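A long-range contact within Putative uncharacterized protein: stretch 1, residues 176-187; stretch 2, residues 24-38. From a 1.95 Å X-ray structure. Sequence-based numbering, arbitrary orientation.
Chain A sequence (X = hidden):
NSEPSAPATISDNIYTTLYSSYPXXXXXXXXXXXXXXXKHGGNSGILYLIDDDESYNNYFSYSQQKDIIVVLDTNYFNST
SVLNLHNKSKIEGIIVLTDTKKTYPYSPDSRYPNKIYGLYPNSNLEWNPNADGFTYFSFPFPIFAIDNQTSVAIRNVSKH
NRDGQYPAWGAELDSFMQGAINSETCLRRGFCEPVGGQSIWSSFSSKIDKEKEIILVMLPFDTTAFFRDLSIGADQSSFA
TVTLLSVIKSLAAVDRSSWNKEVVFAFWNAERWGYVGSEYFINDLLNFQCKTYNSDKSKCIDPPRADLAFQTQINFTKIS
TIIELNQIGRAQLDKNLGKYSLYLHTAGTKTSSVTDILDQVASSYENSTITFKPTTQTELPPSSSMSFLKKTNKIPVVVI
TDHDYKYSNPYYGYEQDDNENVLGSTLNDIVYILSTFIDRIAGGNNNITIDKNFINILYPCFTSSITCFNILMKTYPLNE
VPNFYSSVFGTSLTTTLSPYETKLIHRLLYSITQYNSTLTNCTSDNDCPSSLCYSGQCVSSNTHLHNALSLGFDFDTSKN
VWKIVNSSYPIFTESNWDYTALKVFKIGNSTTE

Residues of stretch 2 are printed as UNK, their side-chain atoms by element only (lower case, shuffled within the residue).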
# COMPACT_ATOMS: atom_id res chain seq x y z
N PHE A 176 16.15 16.27 -7.10
CA PHE A 176 16.64 15.87 -8.41
C PHE A 176 16.54 14.37 -8.63
O PHE A 176 17.15 13.59 -7.90
CB PHE A 176 18.09 16.29 -8.62
CG PHE A 176 18.63 15.86 -9.96
CD1 PHE A 176 18.19 16.48 -11.12
CD2 PHE A 176 19.53 14.82 -10.06
CE1 PHE A 176 18.65 16.08 -12.36
CE2 PHE A 176 20.01 14.41 -11.31
CZ PHE A 176 19.57 15.04 -12.45
N MET A 177 15.77 13.99 -9.64
CA MET A 177 15.54 12.59 -9.99
C MET A 177 16.49 12.16 -11.10
O MET A 177 16.44 12.69 -12.20
CB MET A 177 14.08 12.37 -10.41
CG MET A 177 13.07 12.75 -9.32
SD MET A 177 13.08 11.58 -7.94
CE MET A 177 12.98 12.72 -6.55
N GLN A 178 17.37 11.21 -10.79
CA GLN A 178 18.36 10.78 -11.77
C GLN A 178 17.72 10.07 -12.96
O GLN A 178 18.18 10.21 -14.08
CB GLN A 178 19.39 9.87 -11.14
CG GLN A 178 20.29 10.54 -10.14
CD GLN A 178 21.47 9.67 -9.80
OE1 GLN A 178 22.49 9.69 -10.49
NE2 GLN A 178 21.33 8.88 -8.74
N GLY A 179 16.67 9.30 -12.69
CA GLY A 179 16.01 8.55 -13.74
C GLY A 179 15.01 9.38 -14.52
O GLY A 179 14.30 10.22 -13.96
N ALA A 180 14.93 9.14 -15.82
CA ALA A 180 14.12 9.97 -16.69
C ALA A 180 13.77 9.24 -17.97
O ALA A 180 14.33 8.19 -18.27
CB ALA A 180 14.87 11.26 -17.01
N ILE A 181 12.79 9.78 -18.67
CA ILE A 181 12.41 9.35 -19.99
C ILE A 181 11.55 8.12 -20.06
O ILE A 181 10.41 8.21 -20.34
CB ILE A 181 13.64 9.22 -20.89
CG1 ILE A 181 14.31 10.57 -20.95
CG2 ILE A 181 13.24 8.76 -22.26
CD1 ILE A 181 15.70 10.52 -21.50
N ASN A 182 12.14 6.98 -19.82
CA ASN A 182 11.36 5.75 -19.71
C ASN A 182 12.18 4.67 -18.99
O ASN A 182 13.37 4.87 -18.69
CB ASN A 182 10.89 5.26 -21.09
CG ASN A 182 12.05 5.03 -22.07
OD1 ASN A 182 13.09 4.51 -21.70
ND2 ASN A 182 11.84 5.41 -23.32
N SER A 183 11.55 3.53 -18.71
CA SER A 183 12.20 2.51 -17.89
C SER A 183 13.41 1.88 -18.58
O SER A 183 14.42 1.63 -17.94
CB SER A 183 11.20 1.42 -17.52
OG SER A 183 10.22 1.93 -16.64
N GLU A 184 13.31 1.63 -19.89
CA GLU A 184 14.43 1.06 -20.62
C GLU A 184 15.67 1.93 -20.42
O GLU A 184 16.75 1.44 -20.11
CB GLU A 184 14.10 0.92 -22.11
CG GLU A 184 15.30 0.72 -23.01
CD GLU A 184 15.71 2.00 -23.72
OE1 GLU A 184 14.96 2.47 -24.62
OE2 GLU A 184 16.78 2.54 -23.38
N THR A 185 15.48 3.24 -20.56
CA THR A 185 16.57 4.20 -20.45
C THR A 185 17.16 4.32 -19.05
O THR A 185 18.38 4.26 -18.89
CB THR A 185 16.09 5.59 -20.90
OG1 THR A 185 15.57 5.51 -22.23
CG2 THR A 185 17.23 6.60 -20.85
N CYS A 186 16.32 4.50 -18.03
CA CYS A 186 16.86 4.69 -16.70
C CYS A 186 17.45 3.38 -16.16
O CYS A 186 18.44 3.41 -15.44
CB CYS A 186 15.80 5.27 -15.74
SG CYS A 186 14.45 4.17 -15.30
N LEU A 187 16.87 2.24 -16.52
CA LEU A 187 17.45 0.97 -16.08
C LEU A 187 18.85 0.75 -16.67
O LEU A 187 19.76 0.36 -15.95
CB LEU A 187 16.55 -0.22 -16.43
CG LEU A 187 15.32 -0.49 -15.55
CD1 LEU A 187 14.61 -1.72 -16.07
CD2 LEU A 187 15.68 -0.68 -14.06
N UNK A 24 7.03 14.91 -4.38
CA UNK A 24 6.59 14.17 -5.55
C UNK A 24 7.82 13.61 -6.25
O UNK A 24 8.76 14.35 -6.53
s UNK A 24 5.40 14.38 -8.07
c UNK A 24 5.80 15.10 -6.48
N UNK A 25 7.85 12.31 -6.53
CA UNK A 25 9.04 11.70 -7.12
C UNK A 25 8.73 11.22 -8.53
O UNK A 25 7.57 11.23 -8.93
c UNK A 25 9.53 10.52 -6.27
o UNK A 25 8.52 9.51 -6.24
c UNK A 25 9.85 10.97 -4.83
N UNK A 26 9.76 10.81 -9.26
CA UNK A 26 9.59 10.40 -10.66
C UNK A 26 9.53 8.88 -10.82
O UNK A 26 10.38 8.15 -10.29
n UNK A 26 8.57 14.25 -14.61
c UNK A 26 9.03 12.83 -14.51
c UNK A 26 10.32 11.20 -13.02
c UNK A 26 9.75 12.61 -13.19
c UNK A 26 10.72 10.96 -11.55
N UNK A 27 8.52 8.42 -11.54
CA UNK A 27 8.38 7.00 -11.83
C UNK A 27 8.38 6.81 -13.35
O UNK A 27 7.65 7.48 -14.07
c UNK A 27 7.07 6.42 -11.25
c UNK A 27 6.96 4.93 -11.57
c UNK A 27 6.97 6.68 -9.75
c UNK A 27 7.87 5.84 -8.92
N UNK A 28 9.22 5.90 -13.83
CA UNK A 28 9.25 5.61 -15.26
C UNK A 28 8.42 4.37 -15.59
O UNK A 28 8.26 3.47 -14.76
s UNK A 28 11.33 8.11 -15.13
c UNK A 28 10.69 5.45 -15.75
c UNK A 28 11.31 6.73 -16.30
c UNK A 28 12.34 7.36 -13.85
N UNK A 29 7.87 4.35 -16.80
CA UNK A 29 7.16 3.19 -17.32
C UNK A 29 7.78 2.76 -18.64
O UNK A 29 8.77 3.35 -19.08
c UNK A 29 5.68 3.48 -17.53
c UNK A 29 5.04 3.93 -16.22
o UNK A 29 5.55 4.51 -18.52
N UNK A 30 7.20 1.75 -19.29
CA UNK A 30 7.64 1.34 -20.63
C UNK A 30 7.64 2.49 -21.62
O UNK A 30 8.61 2.68 -22.36
o UNK A 30 7.05 -1.01 -20.55
c UNK A 30 6.76 0.22 -21.18
N UNK A 31 6.55 3.25 -21.63
CA UNK A 31 6.33 4.27 -22.66
C UNK A 31 6.60 5.71 -22.25
O UNK A 31 6.44 6.62 -23.06
c UNK A 31 4.88 4.19 -23.16
o UNK A 31 3.35 2.38 -23.24
o UNK A 31 5.29 2.12 -24.26
c UNK A 31 4.48 2.79 -23.58
N UNK A 32 6.97 5.95 -20.99
CA UNK A 32 7.09 7.32 -20.53
C UNK A 32 7.41 7.46 -19.05
O UNK A 32 8.13 6.66 -18.47
N UNK A 33 6.86 8.50 -18.45
CA UNK A 33 7.24 8.86 -17.09
C UNK A 33 6.11 9.67 -16.50
O UNK A 33 5.31 10.29 -17.23
c UNK A 33 9.77 11.71 -18.01
o UNK A 33 10.81 11.27 -17.50
c UNK A 33 8.43 11.01 -17.80
n UNK A 33 9.75 12.80 -18.77
c UNK A 33 8.55 9.66 -17.09
N UNK A 34 6.02 9.65 -15.17
CA UNK A 34 5.09 10.53 -14.47
C UNK A 34 5.68 10.93 -13.13
O UNK A 34 6.73 10.42 -12.72
c UNK A 34 3.86 7.35 -14.10
c UNK A 34 3.60 6.21 -11.98
c UNK A 34 3.70 8.59 -13.49
c UNK A 34 3.81 6.16 -13.35
c UNK A 34 3.71 9.87 -14.31
c UNK A 34 3.43 7.44 -11.35
c UNK A 34 3.46 8.62 -12.12
N UNK A 35 5.04 11.87 -12.47
CA UNK A 35 5.60 12.44 -11.26
C UNK A 35 6.53 13.60 -11.58
O UNK A 35 6.50 14.15 -12.69
N UNK A 36 7.37 13.95 -10.62
CA UNK A 36 8.05 15.23 -10.65
C UNK A 36 9.55 15.10 -10.40
O UNK A 36 10.03 14.10 -9.88
s UNK A 36 5.69 16.02 -9.30
c UNK A 36 7.46 16.18 -9.60
N UNK A 37 10.27 16.16 -10.75
CA UNK A 37 11.67 16.29 -10.41
C UNK A 37 12.02 17.76 -10.35
O UNK A 37 11.41 18.58 -11.03
o UNK A 37 13.92 15.76 -11.12
c UNK A 37 12.55 15.58 -11.43
N UNK A 38 12.99 18.11 -9.52
CA UNK A 38 13.59 19.43 -9.63
C UNK A 38 14.62 19.40 -10.75
O UNK A 38 15.02 18.33 -11.22
o UNK A 38 15.37 19.05 -8.02
c UNK A 38 14.25 19.86 -8.31
O HOH W 1 11.02 1.35 -21.61
O HOH W 2 15.54 14.49 -13.86

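Position 24 carries one carbon and then a sulfur, which lies 2.1 Å from the sulfur of position 36, the length of a disulfide; it is Cys24. At position 25 the first carbon bears one oxygen and one carbon, and that outer carbon lies 4.0 Å from Met177 CE: Thr25, whose methyl group meets another methyl.

Position 26 has four carbons in a row ending in nitrogen. Its CB packs 3.7 Å from Met177 CG, while the nitrogen, at the end leading away, donates to the backbone O of position 35 (2.8 Å): Lys26, whose aliphatic part serves the contact while the charge is satisfied beyond it. Position 27 has four carbons, forked at the first, with one arm two carbons long: Ile27, pointing away and buried, as suits an aliphatic chain.

Position 28 is unbranched: two carbons, a sulfur, a carbon. The last carbon reaches Gly179 C at 3.4 Å, the sulfur lies 3.7 Å from Ala180 CA, and CB meets Cys186 SG at 4.0 Å. This is Met28, a long flexible chain that can follow the loop. Glycine at 179 matters here, since an ideal CB would sit only 3.1 Å from Met28 CE.

Position 29 again has a carbon bearing one oxygen and one carbon, pointing away: Thr29, whose OG1 accepts a weak bond from the backbone N of position 32. Position 30, one carbon and one oxygen, is Ser30; position 31, two carbons with two oxygens on the second, is Asp31. Both point away, and short polar side chains suit this exposed turn. Position 32 has no side chain, and its CA comes within 3.4 Å of Ile181 O: Gly32, whose phi/psi of 175/-145° glycine adopts easily.

Position 33 has three carbons, the third holding an oxygen and a nitrogen; that oxygen accepts from Ile181 N at 2.7 Å: Gln33. Position 34, a carbon and a six-carbon ring, is Phe34, out of reach of stretch 1 and buried, as suits an aromatic. Position 35 is bare: Gly35, since a CB would clash with Thr25 O at 2.0 Å. Position 36, a carbon and a sulfur, is Cys36, completing the disulfide.

Position 37 has one carbon and one oxygen, which accepts from Met177 N (3.0 Å) and donates to the backbone O of position 38 (2.8 Å): Ser37, using both capacities of a hydroxyl. Position 38 matches it, its oxygen 3.0 Å from Phe176 N at an angle too poor for a hydrogen bond: Ser38, compact where its CA lies 4.8 Å from Phe176 CA.

The contact grips backbone: Ser37 OG, Gln33 OE1 and Thr29 O receive the amides of Met177, Ile181 and Ser183, the last at 2.8 Å between Ser183 N and Thr29 O. Met177 and Met28 supply the apolar packing.

Stretch 2, residues 24-38: CTKIMTSDGQFGCSS
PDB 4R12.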